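Local coordinates for protein MGS-M5 (Unidentified, PDB 4Q3N) that probably interconverts L-lactate and pyruvate with NAD as cofactor, as a tetrameric dehydrogenase built on a Rossmann fold, at residues I245-N259 with V269-H283. Numbering follows the deposited sequence.
Sequences IFNNENRILPISVLN and VYIGLPAVLNKDGVH. With ACT (acetate ion), chain F.
Strands 251-258 and 270-278 form an antiparallel hairpin of the lactate/malate dehydrogenase alpha/beta C-terminal domain, laced by paired N-H...O bonds of Arg251/Leu277, Leu253/Ala275, Ile255/Leu273 and Val257/Ile271. On its tightly packed face Ile255 holds CG1 at 45°, between backbone N and carbonyl carbon; CD1 thereby meets Leu277 CD2 tip to tip at 4.0 Å, with Ile255 CG1 4.0 Å from Ala275 CB, a methyl small enough to sit among these branched chains. Val257 CG1 lies 4.0 Å from Val282 CG2. On the other face, the Tyr270 ring lies over the Val257-Leu258 peptide, Leu258 CB makes a CH-pi contact with it, and the Tyr270 OH hydrogen-bonds to Val141 O. A leucine in place of Tyr270 would probably leave this peptide without its flat cover and Val141 O without its hydroxyl partner.

Asn248 and Asn250, at subunit interfaces, have positive phi, which asparagine tolerates well, in a Schellman motif and a G1 beta bulge. Asn250 OD1 accepts from Asn278 ND2 (2.9 Å); Asn250 ND2 donates a hydrogen bond to an acetate, probably from the crystallisation liquor. Asn248 OD1 receives Lys279 N, its ND2 binding Glu29 of a third subunit. The open side is turn 278-281: exposed Asp280 pairs with Lys279 (NZ to OD1, 3.2 Å), its N-H meeting Asn278 OD1, an Asx turn.

Helix 232-246 packs on Ile255 and Leu277, helix 292-311 on Ile271; Ile252, Pro254 and Pro274 meet Tyr171 of strand 168-173, and strand 281-285 pairs with 270-278 as third strand.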
loop_
_atom_site.group_PDB
_atom_site.type_symbol
_atom_site.label_atom_id
_atom_site.label_comp_id
_atom_site.label_asym_id
_atom_site.label_seq_id
_atom_site.Cartn_x
_atom_site.Cartn_y
_atom_site.Cartn_z
ATOM N N ILE A 245 -0.059 -9.175 -14.402
ATOM C CA ILE A 245 0.785 -8.960 -15.593
ATOM C C ILE A 245 1.895 -7.912 -15.348
ATOM O O ILE A 245 3.074 -8.181 -15.550
ATOM C CB ILE A 245 -0.080 -8.510 -16.811
ATOM C CG1 ILE A 245 -1.056 -9.632 -17.175
ATOM C CG2 ILE A 245 0.881 -8.066 -17.990
ATOM C CD1 ILE A 245 -2.227 -9.151 -18.128
ATOM N N PHE A 246 1.547 -6.717 -14.880
ATOM C CA PHE A 246 2.596 -5.697 -14.742
ATOM C C PHE A 246 3.590 -6.013 -13.599
ATOM O O PHE A 246 4.737 -5.597 -13.636
ATOM C CB PHE A 246 1.983 -4.309 -14.538
ATOM C CG PHE A 246 1.474 -3.731 -15.840
ATOM C CD1 PHE A 246 0.215 -4.066 -16.307
ATOM C CD2 PHE A 246 2.307 -2.974 -16.637
ATOM C CE1 PHE A 246 -0.250 -3.564 -17.585
ATOM C CE2 PHE A 246 1.867 -2.462 -17.898
ATOM C CZ PHE A 246 0.600 -2.772 -18.368
ATOM N N ASN A 247 3.141 -6.734 -12.589
ATOM C CA ASN A 247 4.077 -7.142 -11.499
ATOM C C ASN A 247 4.730 -8.492 -11.789
ATOM O O ASN A 247 5.477 -9.031 -10.952
ATOM C CB ASN A 247 3.346 -7.183 -10.152
ATOM C CG ASN A 247 2.926 -5.793 -9.703
ATOM O OD1 ASN A 247 3.714 -4.863 -9.742
ATOM N ND2 ASN A 247 1.713 -5.654 -9.320
ATOM N N ASN A 248 4.444 -9.018 -12.989
ATOM C CA ASN A 248 5.112 -10.233 -13.465
ATOM C C ASN A 248 4.999 -11.395 -12.444
ATOM O O ASN A 248 6.020 -12.028 -12.065
ATOM C CB ASN A 248 6.608 -9.934 -13.740
ATOM C CG ASN A 248 7.288 -11.053 -14.486
ATOM O OD1 ASN A 248 6.618 -11.764 -15.242
ATOM N ND2 ASN A 248 8.652 -11.200 -14.321
ATOM N N GLU A 249 3.793 -11.664 -11.979
ATOM C CA GLU A 249 3.625 -12.437 -10.737
ATOM C C GLU A 249 3.679 -13.949 -10.948
ATOM O O GLU A 249 4.008 -14.637 -10.017
ATOM C CB GLU A 249 2.276 -12.083 -10.056
ATOM C CG GLU A 249 2.273 -10.694 -9.454
ATOM C CD GLU A 249 0.964 -10.343 -8.769
ATOM O OE1 GLU A 249 -0.077 -11.020 -9.016
ATOM O OE2 GLU A 249 0.985 -9.351 -8.011
ATOM N N ASN A 250 3.322 -14.451 -12.150
ATOM C CA ASN A 250 3.058 -15.896 -12.340
ATOM C C ASN A 250 1.971 -16.308 -11.339
ATOM O O ASN A 250 2.112 -17.267 -10.543
ATOM C CB ASN A 250 4.352 -16.725 -12.180
ATOM C CG ASN A 250 5.282 -16.584 -13.390
ATOM O OD1 ASN A 250 4.860 -16.758 -14.525
ATOM N ND2 ASN A 250 6.527 -16.247 -13.148
ATOM N N ARG A 251 0.891 -15.538 -11.400
ATOM C CA ARG A 251 -0.289 -15.672 -10.547
ATOM C C ARG A 251 -1.320 -16.557 -11.250
ATOM O O ARG A 251 -1.520 -16.427 -12.446
ATOM C CB ARG A 251 -0.886 -14.312 -10.293
ATOM C CG ARG A 251 -1.923 -14.259 -9.149
ATOM C CD ARG A 251 -1.198 -14.337 -7.785
ATOM N NE ARG A 251 -2.186 -14.270 -6.718
ATOM C CZ ARG A 251 -1.934 -13.903 -5.465
ATOM N NH1 ARG A 251 -0.708 -13.556 -5.114
ATOM N NH2 ARG A 251 -2.929 -13.856 -4.569
ATOM N N ILE A 252 -1.994 -17.419 -10.510
ATOM C CA ILE A 252 -3.050 -18.258 -11.097
ATOM C C ILE A 252 -4.386 -17.572 -10.875
ATOM O O ILE A 252 -4.789 -17.344 -9.715
ATOM C CB ILE A 252 -3.091 -19.653 -10.471
ATOM C CG1 ILE A 252 -1.730 -20.332 -10.677
ATOM C CG2 ILE A 252 -4.263 -20.475 -11.094
ATOM C CD1 ILE A 252 -1.541 -21.590 -9.851
ATOM N N LEU A 253 -5.024 -17.209 -11.980
ATOM C CA LEU A 253 -6.378 -16.611 -11.981
ATOM C C LEU A 253 -7.270 -17.252 -13.034
ATOM O O LEU A 253 -6.815 -17.572 -14.120
ATOM C CB LEU A 253 -6.336 -15.101 -12.292
ATOM C CG LEU A 253 -5.568 -14.258 -11.254
ATOM C CD1 LEU A 253 -5.320 -12.893 -11.816
ATOM C CD2 LEU A 253 -6.325 -14.146 -9.878
ATOM N N PRO A 254 -8.564 -17.395 -12.730
ATOM C CA PRO A 254 -9.473 -17.948 -13.729
ATOM C C PRO A 254 -9.845 -16.819 -14.662
ATOM O O PRO A 254 -10.316 -15.777 -14.202
ATOM C CB PRO A 254 -10.651 -18.455 -12.906
ATOM C CG PRO A 254 -10.653 -17.567 -11.649
ATOM C CD PRO A 254 -9.189 -17.218 -11.406
ATOM N N ILE A 255 -9.548 -16.996 -15.951
ATOM C CA ILE A 255 -9.811 -15.972 -16.969
ATOM C C ILE A 255 -10.236 -16.679 -18.225
ATOM O O ILE A 255 -10.104 -17.905 -18.307
ATOM C CB ILE A 255 -8.555 -15.123 -17.267
ATOM C CG1 ILE A 255 -7.323 -16.029 -17.420
ATOM C CG2 ILE A 255 -8.249 -14.215 -16.092
ATOM C CD1 ILE A 255 -6.158 -15.348 -18.130
ATOM N N SER A 256 -10.760 -15.920 -19.196
ATOM C CA SER A 256 -11.056 -16.442 -20.520
ATOM C C SER A 256 -9.774 -16.705 -21.297
ATOM O O SER A 256 -9.030 -15.771 -21.578
ATOM C CB SER A 256 -11.937 -15.476 -21.332
ATOM O OG SER A 256 -13.187 -15.221 -20.723
ATOM N N VAL A 257 -9.545 -17.964 -21.674
ATOM C CA VAL A 257 -8.339 -18.339 -22.436
ATOM C C VAL A 257 -8.710 -19.366 -23.464
ATOM O O VAL A 257 -9.750 -20.052 -23.335
ATOM C CB VAL A 257 -7.234 -18.938 -21.528
ATOM C CG1 VAL A 257 -6.573 -17.843 -20.728
ATOM C CG2 VAL A 257 -7.834 -20.023 -20.598
ATOM N N LEU A 258 -7.861 -19.502 -24.476
ATOM C CA LEU A 258 -8.127 -20.453 -25.541
ATOM C C LEU A 258 -7.822 -21.855 -25.018
ATOM O O LEU A 258 -6.650 -22.156 -24.712
ATOM C CB LEU A 258 -7.276 -20.156 -26.770
ATOM C CG LEU A 258 -7.543 -21.076 -27.976
ATOM C CD1 LEU A 258 -8.957 -20.754 -28.629
ATOM C CD2 LEU A 258 -6.423 -21.000 -29.036
ATOM N N ASN A 259 -8.833 -22.719 -24.934
ATOM C CA ASN A 259 -8.592 -24.074 -24.401
ATOM C C ASN A 259 -7.468 -24.781 -25.153
ATOM O O ASN A 259 -6.455 -25.173 -24.558
ATOM C CB ASN A 259 -9.838 -24.954 -24.459
ATOM C CG ASN A 259 -9.551 -26.377 -23.927
ATOM O OD1 ASN A 259 -8.954 -26.528 -22.871
ATOM N ND2 ASN A 259 -9.928 -27.402 -24.682
ATOM N N VAL A 269 -12.295 -22.634 -28.494
ATOM C CA VAL A 269 -13.109 -21.694 -27.744
ATOM C C VAL A 269 -12.274 -21.008 -26.715
ATOM O O VAL A 269 -11.321 -21.610 -26.183
ATOM C CB VAL A 269 -14.273 -22.343 -26.976
ATOM C CG1 VAL A 269 -15.341 -22.843 -27.917
ATOM C CG2 VAL A 269 -13.774 -23.482 -26.082
ATOM N N TYR A 270 -12.624 -19.758 -26.412
ATOM C CA TYR A 270 -12.114 -19.096 -25.234
ATOM C C TYR A 270 -13.099 -19.460 -24.168
ATOM O O TYR A 270 -14.326 -19.468 -24.430
ATOM C CB TYR A 270 -12.025 -17.587 -25.419
ATOM C CG TYR A 270 -10.633 -17.111 -25.819
ATOM C CD1 TYR A 270 -10.151 -17.330 -27.121
ATOM C CD2 TYR A 270 -9.807 -16.448 -24.900
ATOM C CE1 TYR A 270 -8.885 -16.881 -27.507
ATOM C CE2 TYR A 270 -8.531 -15.971 -25.285
ATOM C CZ TYR A 270 -8.081 -16.211 -26.577
ATOM O OH TYR A 270 -6.836 -15.773 -26.967
ATOM N N ILE A 271 -12.595 -19.795 -22.986
ATOM C CA ILE A 271 -13.471 -20.237 -21.903
ATOM C C ILE A 271 -12.770 -20.028 -20.553
ATOM O O ILE A 271 -11.549 -19.938 -20.507
ATOM C CB ILE A 271 -13.868 -21.734 -22.140
ATOM C CG1 ILE A 271 -15.027 -22.182 -21.247
ATOM C CG2 ILE A 271 -12.626 -22.629 -22.070
ATOM C CD1 ILE A 271 -15.547 -23.596 -21.671
ATOM N N GLY A 272 -13.541 -19.869 -19.482
ATOM C CA GLY A 272 -12.990 -19.513 -18.173
ATOM C C GLY A 272 -12.256 -20.709 -17.552
ATOM O O GLY A 272 -12.868 -21.749 -17.239
ATOM N N LEU A 273 -10.934 -20.585 -17.444
ATOM C CA LEU A 273 -10.072 -21.627 -16.875
ATOM C C LEU A 273 -8.988 -20.951 -16.043
ATOM O O LEU A 273 -8.601 -19.822 -16.332
ATOM C CB LEU A 273 -9.426 -22.494 -17.985
ATOM C CG LEU A 273 -10.432 -23.238 -18.889
ATOM C CD1 LEU A 273 -9.683 -23.791 -20.135
ATOM C CD2 LEU A 273 -11.183 -24.384 -18.113
ATOM N N PRO A 274 -8.472 -21.650 -15.021
ATOM C CA PRO A 274 -7.368 -21.057 -14.253
ATOM C C PRO A 274 -6.105 -20.973 -15.130
ATOM O O PRO A 274 -5.758 -21.917 -15.827
ATOM C CB PRO A 274 -7.183 -22.027 -13.080
ATOM C CG PRO A 274 -7.666 -23.363 -13.592
ATOM C CD PRO A 274 -8.777 -23.038 -14.616
ATOM N N ALA A 275 -5.429 -19.842 -15.099
ATOM C CA ALA A 275 -4.261 -19.684 -15.944
ATOM C C ALA A 275 -3.188 -18.900 -15.208
ATOM O O ALA A 275 -3.485 -18.092 -14.328
ATOM C CB ALA A 275 -4.656 -18.973 -17.297
ATOM N N VAL A 276 -1.939 -19.153 -15.589
ATOM C CA VAL A 276 -0.802 -18.479 -15.005
ATOM C C VAL A 276 -0.510 -17.209 -15.801
ATOM O O VAL A 276 -0.169 -17.285 -16.993
ATOM C CB VAL A 276 0.462 -19.403 -14.996
ATOM C CG1 VAL A 276 1.641 -18.655 -14.333
ATOM C CG2 VAL A 276 0.169 -20.688 -14.257
ATOM N N LEU A 277 -0.595 -16.060 -15.137
ATOM C CA LEU A 277 -0.327 -14.749 -15.765
ATOM C C LEU A 277 1.009 -14.144 -15.321
ATOM O O LEU A 277 1.314 -14.110 -14.124
ATOM C CB LEU A 277 -1.425 -13.761 -15.415
ATOM C CG LEU A 277 -2.766 -14.030 -16.116
ATOM C CD1 LEU A 277 -3.868 -13.156 -15.492
ATOM C CD2 LEU A 277 -2.591 -13.646 -17.590
ATOM N N ASN A 278 1.767 -13.612 -16.267
ATOM C CA ASN A 278 2.986 -12.898 -15.914
ATOM C C ASN A 278 3.144 -11.777 -16.965
ATOM O O ASN A 278 2.203 -11.488 -17.702
ATOM C CB ASN A 278 4.192 -13.874 -15.847
ATOM C CG ASN A 278 4.543 -14.483 -17.192
ATOM O OD1 ASN A 278 4.317 -13.873 -18.218
ATOM N ND2 ASN A 278 5.120 -15.708 -17.187
ATOM N N LYS A 279 4.306 -11.150 -17.053
ATOM C CA LYS A 279 4.466 -9.938 -17.872
ATOM C C LYS A 279 4.288 -10.219 -19.349
ATOM O O LYS A 279 4.063 -9.314 -20.160
ATOM C CB LYS A 279 5.865 -9.329 -17.673
ATOM C CG LYS A 279 6.992 -10.157 -18.255
ATOM C CD LYS A 279 8.342 -9.479 -17.949
ATOM C CE LYS A 279 9.490 -10.412 -18.282
ATOM N NZ LYS A 279 9.564 -10.655 -19.766
ATOM N N ASP A 280 4.410 -11.481 -19.698
ATOM C CA ASP A 280 4.337 -11.885 -21.135
ATOM C C ASP A 280 2.928 -12.339 -21.517
ATOM O O ASP A 280 2.696 -12.679 -22.680
ATOM C CB ASP A 280 5.301 -13.028 -21.436
ATOM C CG ASP A 280 6.748 -12.648 -21.186
ATOM O OD1 ASP A 280 7.140 -11.553 -21.643
ATOM O OD2 ASP A 280 7.456 -13.432 -20.503
ATOM N N GLY A 281 2.011 -12.343 -20.549
ATOM C CA GLY A 281 0.634 -12.799 -20.793
ATOM C C GLY A 281 0.375 -14.171 -20.149
ATOM O O GLY A 281 0.753 -14.388 -19.010
ATOM N N VAL A 282 -0.215 -15.109 -20.882
ATOM C CA VAL A 282 -0.569 -16.405 -20.311
ATOM C C VAL A 282 0.623 -17.386 -20.420
ATOM O O VAL A 282 0.991 -17.790 -21.506
ATOM C CB VAL A 282 -1.805 -17.034 -21.034
ATOM C CG1 VAL A 282 -2.138 -18.391 -20.401
ATOM C CG2 VAL A 282 -2.991 -16.090 -20.872
ATOM N N HIS A 283 1.214 -17.757 -19.292
ATOM C CA HIS A 283 2.335 -18.691 -19.333
ATOM C C HIS A 283 1.852 -20.100 -19.712
ATOM O O HIS A 283 2.383 -20.749 -20.609
ATOM C CB HIS A 283 3.095 -18.721 -17.981
ATOM C CG HIS A 283 4.244 -19.688 -17.998
ATOM N ND1 HIS A 283 4.098 -21.012 -17.652
ATOM C CD2 HIS A 283 5.534 -19.534 -18.370
ATOM C CE1 HIS A 283 5.244 -21.643 -17.833
ATOM N NE2 HIS A 283 6.136 -20.765 -18.258
HETATM C C ACT F . 7.692 -16.683 -9.250
HETATM O O ACT F . 8.308 -17.514 -8.498
HETATM O OXT ACT F . 7.828 -16.753 -10.516
HETATM C CH3 ACT F . 6.827 -15.600 -8.668
#